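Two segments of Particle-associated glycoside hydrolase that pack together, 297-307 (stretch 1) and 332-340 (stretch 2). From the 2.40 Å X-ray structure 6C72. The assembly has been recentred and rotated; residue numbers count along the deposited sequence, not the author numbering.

Stretch 1 (297-307) VYLFDIEPNPA
Stretch 2 332-340: PTVLVKEQN

What fills the apolar centre of the contact? Leu335 does much of it, its side chain (chi1 m, chi2 83°) lying over one face of the Tyr298 ring. Leu335 CD1 comes within 3.4 Å of Tyr298 CG, and Leu335 CD2 stands 4.0 Å from the ring centroid, only 12° off the normal, so a methyl C-H can meet the pi cloud. Tyr298 offers this face with chi1 m and chi2 -57°. Asp301 shares Leu335's side of the sheet; its chi1 is t, and Asp301 OD1 lies 3.4 Å from Leu335 CB. The other face carries Phe300, Ile302, Val334 and Val336. There Phe300 (chi1 t, chi2 88°) brings CD2 to 3.5 Å from CG1 of Val334 (t), while Ile302 (m, t) sets CD1 4.3 Å from CG2 of Val336 (t).

How does the backbone hold these side chains in register? Strands 300-302 and 333-336 run parallel, their axes 9° apart and 4.7 Å at closest approach. Phe300 pairs with Val334 (CA to CA 4.6 Å) and Asp301 with Leu335 (CA to CA 4.9 Å). Backbone angles are extended, phi/psi -140/128 at Phe300, -128/109 at Asp301, -110/102 at Val334 and -93/138 at Leu335. As parallel pairing requires, Leu335 bonds to both neighbours of Asp301: Leu335 N donates to Phe300 O at 2.8 Å, and Ile302 N to Leu335 O at 3.0 Å. Upstream, Thr333 O accepts from both Phe300 N (3.2 Å) and Leu299 N (3.0 Å), the latter more bent; Leu299 has phi/psi -87/-60.

Where does the ladder give way to side-chain bonding? Lys337 N still reaches Ile302 O at 3.0 Å, but the 122° angle makes this bond weak. The Lys337 side chain then extends, all four chi angles t, along stretch 1. Its methylene CD packs 4.0 Å from CG of Glu303 (chi1 t, chi2 t), leaving the ammonium free to donate from NZ to Pro304 O at 2.8 Å. Water 1 accepts from Lys337 NZ at 2.6 Å and donates to Glu303 OE2 at 2.5 Å, linking the charged groups.

What closes the polar edge? Gln339, with chi1 t, chi2 t and chi3 -61°, points its amide at the loop after Glu303. Gln339 NE2 donates to Asn305 O at 3.0 Å and lies 3.5 Å from Pro304 CB. Its OE1 accepts from Lys337 NZ at 3.1 Å, so the lysine and the amide brace each other while each holds a backbone carbonyl of stretch 1.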

# COMPACT_ATOMS: atom_id res chain seq x y z
N VAL A 297 -6.46 -31.59 0.09
CA VAL A 297 -5.01 -31.58 -0.15
C VAL A 297 -4.35 -30.40 0.54
O VAL A 297 -3.51 -30.58 1.43
CB VAL A 297 -4.71 -31.58 -1.66
CG1 VAL A 297 -3.21 -31.73 -1.92
CG2 VAL A 297 -5.53 -32.68 -2.37
N TYR A 298 -4.69 -29.18 0.13
CA TYR A 298 -4.17 -27.98 0.75
C TYR A 298 -5.31 -27.01 1.05
O TYR A 298 -6.46 -27.23 0.66
CB TYR A 298 -3.14 -27.26 -0.13
CG TYR A 298 -2.02 -28.12 -0.67
CD1 TYR A 298 -1.19 -28.84 0.18
CD2 TYR A 298 -1.76 -28.17 -2.05
CE1 TYR A 298 -0.16 -29.61 -0.31
CE2 TYR A 298 -0.71 -28.94 -2.56
CZ TYR A 298 0.08 -29.65 -1.68
OH TYR A 298 1.12 -30.41 -2.14
N LEU A 299 -4.97 -25.92 1.73
CA LEU A 299 -5.96 -24.90 2.04
C LEU A 299 -6.10 -23.90 0.90
O LEU A 299 -7.18 -23.76 0.31
CB LEU A 299 -5.59 -24.21 3.36
CG LEU A 299 -6.49 -23.11 3.88
CD1 LEU A 299 -7.96 -23.54 3.98
CD2 LEU A 299 -5.98 -22.67 5.25
N PHE A 300 -5.02 -23.21 0.56
CA PHE A 300 -5.01 -22.19 -0.48
C PHE A 300 -3.71 -22.36 -1.26
O PHE A 300 -2.64 -22.44 -0.65
CB PHE A 300 -5.13 -20.78 0.12
CG PHE A 300 -4.99 -19.68 -0.89
CD1 PHE A 300 -6.08 -19.21 -1.58
CD2 PHE A 300 -3.75 -19.13 -1.15
CE1 PHE A 300 -5.93 -18.20 -2.51
CE2 PHE A 300 -3.60 -18.12 -2.08
CZ PHE A 300 -4.69 -17.66 -2.75
N ASP A 301 -3.80 -22.46 -2.58
CA ASP A 301 -2.66 -22.95 -3.36
C ASP A 301 -2.33 -21.99 -4.49
O ASP A 301 -3.08 -21.89 -5.47
CB ASP A 301 -2.96 -24.35 -3.90
CG ASP A 301 -1.70 -25.11 -4.31
OD1 ASP A 301 -0.58 -24.67 -3.99
OD2 ASP A 301 -1.84 -26.17 -4.96
N ILE A 302 -1.21 -21.28 -4.38
CA ILE A 302 -0.61 -20.60 -5.52
C ILE A 302 0.42 -21.56 -6.10
O ILE A 302 1.53 -21.67 -5.58
CB ILE A 302 0.03 -19.27 -5.13
CG1 ILE A 302 -1.01 -18.31 -4.57
CG2 ILE A 302 0.74 -18.67 -6.33
CD1 ILE A 302 -0.42 -16.99 -4.11
N GLU A 303 0.04 -22.29 -7.15
CA GLU A 303 0.91 -23.33 -7.69
C GLU A 303 0.84 -23.38 -9.21
O GLU A 303 0.03 -24.13 -9.79
CB GLU A 303 0.58 -24.69 -7.09
CG GLU A 303 1.53 -25.77 -7.52
CD GLU A 303 1.36 -27.07 -6.74
OE1 GLU A 303 0.28 -27.29 -6.13
OE2 GLU A 303 2.30 -27.88 -6.73
N PRO A 304 1.71 -22.64 -9.90
CA PRO A 304 1.91 -22.88 -11.34
C PRO A 304 2.32 -24.33 -11.59
O PRO A 304 3.09 -24.92 -10.84
CB PRO A 304 3.05 -21.92 -11.70
CG PRO A 304 2.93 -20.81 -10.69
CD PRO A 304 2.45 -21.47 -9.41
N ASN A 305 1.78 -24.90 -12.67
CA ASN A 305 2.09 -26.28 -12.98
C ASN A 305 3.56 -26.41 -13.39
O ASN A 305 4.06 -25.60 -14.17
CB ASN A 305 1.19 -26.79 -14.10
CG ASN A 305 -0.25 -26.98 -13.66
OD1 ASN A 305 -0.57 -27.96 -12.98
ND2 ASN A 305 -1.11 -26.04 -14.02
N PRO A 306 4.26 -27.43 -12.89
CA PRO A 306 5.67 -27.62 -13.28
C PRO A 306 5.77 -27.79 -14.78
O PRO A 306 4.86 -28.30 -15.43
CB PRO A 306 6.09 -28.90 -12.55
CG PRO A 306 5.09 -29.05 -11.44
CD PRO A 306 3.80 -28.47 -11.95
N ALA A 307 6.89 -27.31 -15.34
CA ALA A 307 7.23 -27.51 -16.74
C ALA A 307 6.16 -26.95 -17.68
O ALA A 307 5.93 -27.50 -18.76
CB ALA A 307 7.49 -29.00 -17.04
N PRO A 332 -2.46 -28.37 5.92
CA PRO A 332 -3.23 -27.13 6.09
C PRO A 332 -2.47 -25.86 5.71
O PRO A 332 -2.36 -24.91 6.50
CB PRO A 332 -3.57 -27.17 7.59
CG PRO A 332 -2.40 -27.87 8.19
CD PRO A 332 -1.96 -28.90 7.19
N THR A 333 -1.95 -25.84 4.49
CA THR A 333 -1.00 -24.80 4.10
C THR A 333 -1.60 -23.84 3.08
O THR A 333 -2.57 -24.16 2.38
CB THR A 333 0.29 -25.42 3.55
OG1 THR A 333 -0.05 -26.50 2.68
CG2 THR A 333 1.16 -25.94 4.69
N VAL A 334 -1.06 -22.64 3.10
CA VAL A 334 -1.28 -21.58 2.14
C VAL A 334 0.03 -21.46 1.37
O VAL A 334 1.03 -20.95 1.89
CB VAL A 334 -1.66 -20.26 2.84
CG1 VAL A 334 -1.97 -19.15 1.86
CG2 VAL A 334 -2.82 -20.51 3.81
N LEU A 335 0.05 -22.01 0.16
CA LEU A 335 1.29 -22.20 -0.58
C LEU A 335 1.54 -21.02 -1.50
O LEU A 335 0.62 -20.53 -2.17
CB LEU A 335 1.25 -23.48 -1.42
CG LEU A 335 1.05 -24.84 -0.77
CD1 LEU A 335 -0.44 -25.09 -0.54
CD2 LEU A 335 1.67 -25.96 -1.61
N VAL A 336 2.79 -20.57 -1.55
CA VAL A 336 3.23 -19.59 -2.53
C VAL A 336 4.35 -20.24 -3.35
O VAL A 336 5.39 -20.61 -2.80
CB VAL A 336 3.71 -18.30 -1.87
CG1 VAL A 336 4.29 -17.35 -2.93
CG2 VAL A 336 2.58 -17.64 -1.12
N LYS A 337 4.12 -20.40 -4.65
CA LYS A 337 5.13 -20.97 -5.53
C LYS A 337 5.48 -19.95 -6.61
O LYS A 337 4.69 -19.71 -7.53
CB LYS A 337 4.65 -22.27 -6.16
CG LYS A 337 5.65 -22.85 -7.14
CD LYS A 337 5.12 -24.08 -7.82
CE LYS A 337 6.12 -24.60 -8.83
NZ LYS A 337 5.55 -25.68 -9.69
N GLU A 338 6.66 -19.37 -6.50
CA GLU A 338 7.19 -18.52 -7.56
C GLU A 338 7.68 -19.41 -8.69
O GLU A 338 8.40 -20.38 -8.45
CB GLU A 338 8.31 -17.63 -7.02
CG GLU A 338 8.83 -16.57 -8.00
CD GLU A 338 9.78 -17.16 -9.02
OE1 GLU A 338 10.57 -18.05 -8.63
OE2 GLU A 338 9.72 -16.77 -10.22
N GLN A 339 7.27 -19.10 -9.92
CA GLN A 339 7.75 -19.84 -11.08
C GLN A 339 7.73 -18.93 -12.30
O GLN A 339 6.65 -18.50 -12.72
CB GLN A 339 6.90 -21.08 -11.35
CG GLN A 339 7.22 -21.78 -12.68
CD GLN A 339 6.33 -23.00 -12.92
OE1 GLN A 339 6.35 -23.95 -12.14
NE2 GLN A 339 5.55 -22.96 -13.99
N ASN A 340 8.91 -18.66 -12.87
CA ASN A 340 9.01 -17.94 -14.13
C ASN A 340 8.34 -16.57 -14.08
O ASN A 340 7.80 -16.09 -15.08
CB ASN A 340 8.45 -18.77 -15.30
CG ASN A 340 9.19 -20.11 -15.50
OD1 ASN A 340 10.39 -20.22 -15.26
ND2 ASN A 340 8.47 -21.12 -15.96
O HOH W 1 4.35 -27.41 -8.11